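Local coordinates for CCMAN5 (Cellulosimicrobium cellulans, PDB 2XSG), which probably hydrolyses alpha-mannosides as a calcium-binding GH92 glycosidase, of use in mannose-6-phosphate modification of yeast-produced human lysosomal enzymes, at residues S585-I590 and G654-M659; A613-E618 and K646-D651. All blocks are in the same frame, centred on the assembly; numbering follows the deposited sequence.

Contact 1: S585-I590 and G654-M659; sequences SNANEI and GMLPTM. With CA (calcium ion), chain C.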
ATOM      1  N   SER A 585       6.082   5.640 -17.278  1.00  3.39           N
ATOM      2  CA  SER A 585       5.286   6.382 -16.300  1.00  3.12           C
ATOM      3  C   SER A 585       5.809   6.156 -14.894  1.00  3.59           C
ATOM      4  O   SER A 585       6.047   5.007 -14.489  1.00  3.31           O
ATOM      5  CB  SER A 585       3.807   6.018 -16.371  1.00  3.27           C
ATOM      6  OG  SER A 585       3.060   6.790 -15.432  1.00  2.79           O
ATOM      7  N   ASN A 586       5.973   7.250 -14.147  1.00  3.31           N
ATOM      8  CA  ASN A 586       6.303   7.180 -12.712  1.00  3.90           C
ATOM      9  C   ASN A 586       5.075   7.149 -11.788  1.00  4.51           C
ATOM     10  O   ASN A 586       5.196   6.882 -10.594  1.00  5.18           O
ATOM     11  CB  ASN A 586       7.199   8.357 -12.303  1.00  3.43           C
ATOM     12  CG  ASN A 586       8.456   8.452 -13.143  1.00  4.11           C
ATOM     13  OD1 ASN A 586       8.687   9.452 -13.847  1.00  5.34           O
ATOM     14  ND2 ASN A 586       9.249   7.413 -13.109  1.00  2.00           N
ATOM     15  N   ALA A 587       3.897   7.403 -12.348  1.00  5.05           N
ATOM     16  CA  ALA A 587       2.708   7.694 -11.547  1.00  5.72           C
ATOM     17  C   ALA A 587       1.893   6.447 -11.226  1.00  5.99           C
ATOM     18  O   ALA A 587       1.009   6.487 -10.364  1.00  5.95           O
ATOM     19  CB  ALA A 587       1.833   8.744 -12.256  1.00  5.23           C
ATOM     20  N   ASN A 588       2.195   5.353 -11.921  1.00  6.68           N
ATOM     21  CA  ASN A 588       1.507   4.073 -11.746  1.00  7.03           C
ATOM     22  C   ASN A 588       2.487   2.901 -11.671  1.00  7.46           C
ATOM     23  O   ASN A 588       3.678   3.039 -12.014  1.00  7.75           O
ATOM     24  CB  ASN A 588       0.538   3.841 -12.902  1.00  7.13           C
ATOM     25  CG  ASN A 588      -0.638   2.996 -12.514  1.00  8.47           C
ATOM     26  OD1 ASN A 588      -1.030   2.957 -11.349  1.00  9.81           O
ATOM     27  ND2 ASN A 588      -1.214   2.302 -13.487  1.00 10.53           N
ATOM     28  N   GLU A 589       1.983   1.745 -11.239  1.00  6.90           N
ATOM     29  CA  GLU A 589       2.811   0.563 -10.982  1.00  7.17           C
ATOM     30  C   GLU A 589       3.050  -0.343 -12.197  1.00  7.15           C
ATOM     31  O   GLU A 589       3.831  -1.295 -12.104  1.00  6.83           O
ATOM     32  CB  GLU A 589       2.195  -0.304  -9.867  1.00  7.27           C
ATOM     33  CG  GLU A 589       2.169   0.335  -8.481  1.00  6.92           C
ATOM     34  CD  GLU A 589       0.914   1.138  -8.237  1.00  6.15           C
ATOM     35  OE1 GLU A 589       0.127   1.306  -9.173  1.00  5.02           O
ATOM     36  OE2 GLU A 589       0.709   1.600  -7.101  1.00  6.06           O
ATOM     37  N   ILE A 590       2.382  -0.056 -13.312  1.00  6.81           N
ATOM     38  CA  ILE A 590       2.443  -0.912 -14.489  1.00  7.24           C
ATOM     39  C   ILE A 590       3.893  -1.170 -14.915  1.00  6.95           C
ATOM     40  O   ILE A 590       4.309  -2.319 -15.083  1.00  5.79           O
ATOM     41  CB  ILE A 590       1.640  -0.321 -15.681  1.00  7.37           C
ATOM     42  CG1 ILE A 590       0.126  -0.249 -15.372  1.00  8.55           C
ATOM     43  CG2 ILE A 590       1.927  -1.109 -16.975  1.00  9.47           C
ATOM     44  CD1 ILE A 590      -0.466  -1.469 -14.674  1.00  8.45           C
ATOM     45  N   GLY A 654       2.719  14.733  -1.658  1.00  4.40           N
ATOM     46  CA  GLY A 654       3.848  13.797  -1.528  1.00  4.89           C
ATOM     47  C   GLY A 654       4.253  13.058  -2.793  1.00  5.57           C
ATOM     48  O   GLY A 654       5.450  12.816  -3.016  1.00  6.41           O
ATOM     49  N   MET A 655       3.264  12.692  -3.615  1.00  5.05           N
ATOM     50  CA  MET A 655       3.520  12.050  -4.891  1.00  4.93           C
ATOM     51  C   MET A 655       3.026  12.966  -5.994  1.00  4.40           C
ATOM     52  O   MET A 655       2.393  13.992  -5.729  1.00  3.74           O
ATOM     53  CB  MET A 655       2.740  10.725  -4.999  1.00  5.25           C
ATOM     54  CG  MET A 655       2.665   9.892  -3.740  1.00  7.97           C
ATOM     55  SD  MET A 655       4.212   9.078  -3.469  1.00 13.73           S
ATOM     56  CE  MET A 655       3.755   7.944  -2.163  1.00 12.68           C
ATOM     57  N   LEU A 656       3.251  12.544  -7.236  1.00  3.43           N
ATOM     58  CA  LEU A 656       2.629  13.187  -8.388  1.00  3.04           C
ATOM     59  C   LEU A 656       1.110  13.249  -8.201  1.00  2.93           C
ATOM     60  O   LEU A 656       0.542  12.388  -7.521  1.00  3.07           O
ATOM     61  CB  LEU A 656       2.945  12.401  -9.652  1.00  2.47           C
ATOM     62  CG  LEU A 656       4.421  12.386 -10.088  1.00  2.81           C
ATOM     63  CD1 LEU A 656       4.601  11.400 -11.215  1.00  3.69           C
ATOM     64  CD2 LEU A 656       4.886  13.777 -10.497  1.00  3.85           C
ATOM     65  N   PRO A 657       0.449  14.247  -8.814  1.00  2.68           N
ATOM     66  CA  PRO A 657      -1.011  14.205  -8.797  1.00  3.10           C
ATOM     67  C   PRO A 657      -1.491  12.898  -9.478  1.00  3.13           C
ATOM     68  O   PRO A 657      -0.893  12.485 -10.470  1.00  2.49           O
ATOM     69  CB  PRO A 657      -1.408  15.431  -9.626  1.00  2.87           C
ATOM     70  CG  PRO A 657      -0.163  15.737 -10.477  1.00  2.94           C
ATOM     71  CD  PRO A 657       0.974  15.384  -9.606  1.00  2.20           C
ATOM     72  N   THR A 658      -2.560  12.301  -8.938  1.00  3.04           N
ATOM     73  CA  THR A 658      -3.124  10.984  -9.325  1.00  3.53           C
ATOM     74  C   THR A 658      -2.308   9.753  -8.880  1.00  3.59           C
ATOM     75  O   THR A 658      -2.768   8.607  -9.016  1.00  3.76           O
ATOM     76  CB  THR A 658      -3.345  10.803 -10.847  1.00  3.32           C
ATOM     77  OG1 THR A 658      -2.072  10.589 -11.474  1.00  4.58           O
ATOM     78  CG2 THR A 658      -4.092  11.972 -11.492  1.00  3.04           C
ATOM     79  N   MET A 659      -1.096   9.971  -8.400  1.00  3.32           N
ATOM     80  CA  MET A 659      -0.208   8.864  -8.069  1.00  3.65           C
ATOM     81  C   MET A 659      -0.525   8.302  -6.682  1.00  3.55           C
ATOM     82  O   MET A 659       0.053   8.719  -5.693  1.00  3.88           O
ATOM     83  CB  MET A 659       1.247   9.326  -8.165  1.00  4.06           C
ATOM     84  CG  MET A 659       2.297   8.284  -7.757  1.00  4.41           C
ATOM     85  SD  MET A 659       3.927   9.002  -8.016  1.00  4.89           S
ATOM     86  CE  MET A 659       4.963   7.738  -7.289  1.00  2.00           C
TER
HETATM   87 CA    CA C1772      -1.872   3.027  -9.136  1.00 30.05          CA
HETATM   88  O   HOH W   1      -0.436   4.913  -8.520  1.00  7.52           O

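Contact 2: A613-E618 and K646-D651; sequences AIYTKE and KVYRLD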
ATOM      1  N   ALA A 613      17.502   9.405 -10.154  1.00  4.76           N
ATOM      2  CA  ALA A 613      16.748  10.565 -10.672  1.00  4.20           C
ATOM      3  C   ALA A 613      15.253  10.549 -10.323  1.00  4.35           C
ATOM      4  O   ALA A 613      14.703  11.531  -9.786  1.00  3.50           O
ATOM      5  CB  ALA A 613      16.942  10.691 -12.200  1.00  4.39           C
ATOM      6  N   ILE A 614      14.596   9.435 -10.636  1.00  4.20           N
ATOM      7  CA  ILE A 614      13.159   9.292 -10.375  1.00  4.67           C
ATOM      8  C   ILE A 614      12.865   9.485  -8.894  1.00  4.51           C
ATOM      9  O   ILE A 614      11.892  10.141  -8.526  1.00  4.71           O
ATOM     10  CB  ILE A 614      12.612   7.919 -10.875  1.00  4.65           C
ATOM     11  CG1 ILE A 614      12.691   7.833 -12.406  1.00  4.93           C
ATOM     12  CG2 ILE A 614      11.109   7.706 -10.459  1.00  4.94           C
ATOM     13  CD1 ILE A 614      12.609   6.401 -12.967  1.00  4.56           C
ATOM     14  N   TYR A 615      13.705   8.921  -8.040  1.00  4.36           N
ATOM     15  CA  TYR A 615      13.374   8.879  -6.606  1.00  4.85           C
ATOM     16  C   TYR A 615      13.921  10.052  -5.790  1.00  4.88           C
ATOM     17  O   TYR A 615      13.413  10.326  -4.709  1.00  4.85           O
ATOM     18  CB  TYR A 615      13.800   7.551  -5.981  1.00  4.49           C
ATOM     19  CG  TYR A 615      13.002   6.393  -6.503  1.00  4.42           C
ATOM     20  CD1 TYR A 615      11.767   6.079  -5.945  1.00  2.73           C
ATOM     21  CD2 TYR A 615      13.476   5.621  -7.568  1.00  3.36           C
ATOM     22  CE1 TYR A 615      11.010   5.028  -6.420  1.00  3.05           C
ATOM     23  CE2 TYR A 615      12.731   4.557  -8.059  1.00  5.84           C
ATOM     24  CZ  TYR A 615      11.491   4.259  -7.473  1.00  4.73           C
ATOM     25  OH  TYR A 615      10.744   3.204  -7.948  1.00  2.80           O
ATOM     26  N   THR A 616      14.942  10.746  -6.299  1.00  4.35           N
ATOM     27  CA  THR A 616      15.568  11.797  -5.485  1.00  4.62           C
ATOM     28  C   THR A 616      15.787  13.130  -6.199  1.00  4.83           C
ATOM     29  O   THR A 616      16.271  14.065  -5.574  1.00  4.84           O
ATOM     30  CB  THR A 616      16.906  11.368  -4.863  1.00  3.73           C
ATOM     31  OG1 THR A 616      17.934  11.391  -5.859  1.00  3.10           O
ATOM     32  CG2 THR A 616      16.819   9.983  -4.261  1.00  4.12           C
ATOM     33  N   LYS A 617      15.423  13.209  -7.479  1.00  4.97           N
ATOM     34  CA  LYS A 617      15.637  14.407  -8.295  1.00  6.36           C
ATOM     35  C   LYS A 617      14.361  14.765  -9.080  1.00  6.86           C
ATOM     36  O   LYS A 617      13.322  14.131  -8.904  1.00  7.32           O
ATOM     37  CB  LYS A 617      16.805  14.174  -9.267  1.00  5.97           C
ATOM     38  CG  LYS A 617      18.137  13.831  -8.594  1.00  6.46           C
ATOM     39  CD  LYS A 617      19.209  13.535  -9.638  1.00  5.11           C
ATOM     40  CE  LYS A 617      20.562  13.275  -9.010  1.00  5.34           C
ATOM     41  NZ  LYS A 617      21.146  14.486  -8.369  1.00  6.95           N
ATOM     42  N   GLU A 618      14.448  15.795  -9.914  1.00  7.03           N
ATOM     43  CA  GLU A 618      13.379  16.153 -10.830  1.00  7.91           C
ATOM     44  C   GLU A 618      13.516  15.310 -12.076  1.00  7.81           C
ATOM     45  O   GLU A 618      14.625  15.119 -12.565  1.00  7.83           O
ATOM     46  CB  GLU A 618      13.491  17.608 -11.251  1.00  7.83           C
ATOM     47  CG  GLU A 618      13.243  18.627 -10.164  1.00 11.27           C
ATOM     48  CD  GLU A 618      12.850  19.968 -10.755  1.00 14.13           C
ATOM     49  OE1 GLU A 618      13.241  20.239 -11.912  1.00 17.08           O
ATOM     50  OE2 GLU A 618      12.120  20.730 -10.086  1.00 15.91           O
ATOM     51  N   LYS A 646       9.789  16.685  -9.192  1.00  7.41           N
ATOM     52  CA  LYS A 646      10.136  15.538  -8.353  1.00  7.54           C
ATOM     53  C   LYS A 646       8.917  14.639  -8.262  1.00  7.08           C
ATOM     54  O   LYS A 646       7.790  15.117  -8.117  1.00  7.04           O
ATOM     55  CB  LYS A 646      10.533  15.952  -6.938  1.00  7.38           C
ATOM     56  CG  LYS A 646      11.759  16.823  -6.812  1.00  8.14           C
ATOM     57  CD  LYS A 646      12.202  16.844  -5.338  1.00 10.10           C
ATOM     58  CE  LYS A 646      13.718  16.856  -5.190  1.00 11.20           C
ATOM     59  NZ  LYS A 646      14.078  17.085  -3.749  1.00 14.08           N
ATOM     60  N   VAL A 647       9.153  13.336  -8.328  1.00  7.08           N
ATOM     61  CA  VAL A 647       8.073  12.353  -8.256  1.00  5.75           C
ATOM     62  C   VAL A 647       7.681  12.191  -6.792  1.00  5.44           C
ATOM     63  O   VAL A 647       6.504  12.087  -6.460  1.00  4.92           O
ATOM     64  CB  VAL A 647       8.516  11.020  -8.921  1.00  5.45           C
ATOM     65  CG1 VAL A 647       7.589   9.850  -8.566  1.00  5.28           C
ATOM     66  CG2 VAL A 647       8.581  11.193 -10.424  1.00  4.35           C
ATOM     67  N   TYR A 648       8.692  12.187  -5.929  1.00  5.42           N
ATOM     68  CA  TYR A 648       8.527  12.054  -4.498  1.00  5.56           C
ATOM     69  C   TYR A 648       8.969  13.343  -3.809  1.00  6.13           C
ATOM     70  O   TYR A 648      10.106  13.780  -4.028  1.00  5.77           O
ATOM     71  CB  TYR A 648       9.420  10.922  -3.989  1.00  5.31           C
ATOM     72  CG  TYR A 648       8.957   9.540  -4.353  1.00  4.41           C
ATOM     73  CD1 TYR A 648       9.269   8.984  -5.591  1.00  4.23           C
ATOM     74  CD2 TYR A 648       8.252   8.764  -3.440  1.00  4.42           C
ATOM     75  CE1 TYR A 648       8.842   7.694  -5.936  1.00  5.83           C
ATOM     76  CE2 TYR A 648       7.838   7.450  -3.761  1.00  4.32           C
ATOM     77  CZ  TYR A 648       8.139   6.932  -5.012  1.00  5.08           C
ATOM     78  OH  TYR A 648       7.738   5.663  -5.333  1.00  4.80           O
ATOM     79  N   ARG A 649       8.088  13.937  -2.990  1.00  6.63           N
ATOM     80  CA  ARG A 649       8.408  15.161  -2.213  1.00  7.76           C
ATOM     81  C   ARG A 649       8.188  14.928  -0.722  1.00  7.14           C
ATOM     82  O   ARG A 649       7.264  14.205  -0.348  1.00  6.28           O
ATOM     83  CB  ARG A 649       7.527  16.366  -2.621  1.00  7.72           C
ATOM     84  CG  ARG A 649       7.380  16.615  -4.116  1.00 11.95           C
ATOM     85  CD  ARG A 649       7.195  18.092  -4.473  1.00 15.93           C
ATOM     86  NE  ARG A 649       8.165  18.395  -5.528  1.00 21.93           N
ATOM     87  CZ  ARG A 649       8.066  19.365  -6.436  1.00 24.78           C
ATOM     88  NH1 ARG A 649       7.011  20.166  -6.455  1.00 25.03           N
ATOM     89  NH2 ARG A 649       9.034  19.518  -7.348  1.00 26.20           N
ATOM     90  N   LEU A 650       9.000  15.571   0.128  1.00  6.89           N
ATOM     91  CA  LEU A 650       8.688  15.613   1.548  1.00  6.76           C
ATOM     92  C   LEU A 650       7.738  16.794   1.756  1.00  7.34           C
ATOM     93  O   LEU A 650       8.133  17.866   2.234  1.00  7.61           O
ATOM     94  CB  LEU A 650       9.941  15.730   2.436  1.00  6.65           C
ATOM     95  CG  LEU A 650       9.701  15.385   3.916  1.00  5.92           C
ATOM     96  CD1 LEU A 650       9.554  13.876   4.140  1.00  5.75           C
ATOM     97  CD2 LEU A 650      10.814  15.942   4.800  1.00  7.03           C
ATOM     98  N   ASP A 651       6.483  16.568   1.377  1.00  6.73           N
ATOM     99  CA  ASP A 651       5.443  17.569   1.369  1.00  6.42           C
ATOM    100  C   ASP A 651       4.116  16.851   1.509  1.00  6.73           C
ATOM    101  O   ASP A 651       4.002  15.672   1.134  1.00  6.44           O
ATOM    102  CB  ASP A 651       5.441  18.296   0.014  1.00  6.94           C
ATOM    103  CG  ASP A 651       4.642  19.573   0.046  1.00  6.89           C
ATOM    104  OD1 ASP A 651       5.128  20.543   0.661  1.00  7.13           O
ATOM    105  OD2 ASP A 651       3.522  19.602  -0.502  1.00  6.26           O
TER
HETATM  106  O   HOH W   2      11.557  12.341  -6.853  1.00  2.00           O
HETATM  107  O   HOH W   3      11.464  12.496 -10.025  1.00  5.03           O
HETATM  108  O   HOH W   4      12.610  12.958  -4.002  1.00  2.00           O
HETATM  109  O   HOH W   5       7.980   4.119  -7.721  1.00  2.00           O

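Contact 1: S585-I590 and G654-M659
Thr658 OG1 is gripped by two hydrogen bonds: it gives its proton to Pro657 O at a very short 2.4 Å, on an in-plane lone pair of that carbonyl, and accepts from the backbone N of Ala625. Thr658, with a positive phi of 73°, is the third residue of a type II beta turn, Leu656 to Met659, closed by the bond from Met659 N to Leu656 O. The turn packs against a loop that carries calcium ligands in the catalytic domain, where Ser585 OG accepts from Ala587 N in an ST turn. The interface is buried and chiefly apolar. Leu656 CD1 rests 4.0 Å from Ala587 CB and also against Asn586 CB. Met659 does more: with CG anti to its backbone N (chi1 176°) and every later torsion extended, the chain runs alongside the backbone of Asn586 and Ala587, and CE ends 3.4 Å from Asn586 O. Its sulfur receives a weak hydrogen bond from Leu656 N, linking the extended side chain to the first residue of its own turn. An alanine here removes CG, SD and CE, with their contacts to Asn586 O and Ala587 O and the weak bond to sulfur, and would probably loosen the packing of the turn on the loop. Asn588 OD1 and Glu589 OE1 bind the calcium, with Asp662 as a further ligand. Asn588 ND2 is tied to Gln536 O, which should fix the amide's rotation. A water bound to the ion at 2.5 Å donates to Ala587 O, and Met659 CG comes to 3.4 Å of the same oxygen.

Contact 2: A613-E618 and K646-D651
Tyr615 and Tyr648 carry this contact, a largely water-bridged join between the C-terminal part of helix 604-616 and the loop that follows strand 638-646 in the catalytic domain. Both put CG anti to the carbonyl carbon (chi1 -67° and -72°). The two side chains run side by side and point the same way. Their rings meet obliquely, planes 32° apart, with Tyr615 CD1 only 3.3 Å from Tyr648 CE1. At the tips one water joins the hydroxyls: lying in the plane of the Tyr648 ring at its edge, it donates to Tyr648 OH and sits 2.9 Å from Tyr615 OH. Tyr648 OH is also bonded to Met666 O of helix 665-675, so two partners hold that end. Beneath the rings the backbones stand apart and waters fill in. Val647 N and Tyr648 N each donate to a different water, and both waters lie 2.8 Å from Ile614 O, while a third lies within hydrogen-bonding distance of both Tyr615 O and Tyr648 O. Val647 has CG1 anti to its backbone N; its CB presses on Ile614 O and its CG2 faces Ile614 CG2. Towards the surface Lys646 crosses Glu618 at about a right angle, their CG atoms 4.1 Å apart. The Lys646 chain then bends at chi3 and brings CE near Thr616 O. Glu618 OE2 approaches the edge of the Arg649 guanidinium without forming a salt bridge, 4.3 Å from NH2. The main chains come closest where Lys646 passes Lys617: Lys646 CA directs its hydrogen at Lys617 O across 3.5 Å.

In the fold
From the N terminus, the chain first passes the calcium-binding loop 585-590, then enters helix 604-616, whose C-terminal part opens 613-618. It continues through strands 618-623 and 638-646 and returns as 646-651, closing the smaller loop at contact 2; a few residues later 654-659 meets 585-590 and closes the larger one at contact 1. The two are therefore nested, not crossed, with centres about 11 Å apart. They also touch: Met659 CE packs on Val647 CG1, Asn586 CB on Val647 CG2, and Arg649 N probably bonds to Gly654 O. Together they tie the loop leading to helix 665-675 both to helix 604-616 and to the metal site.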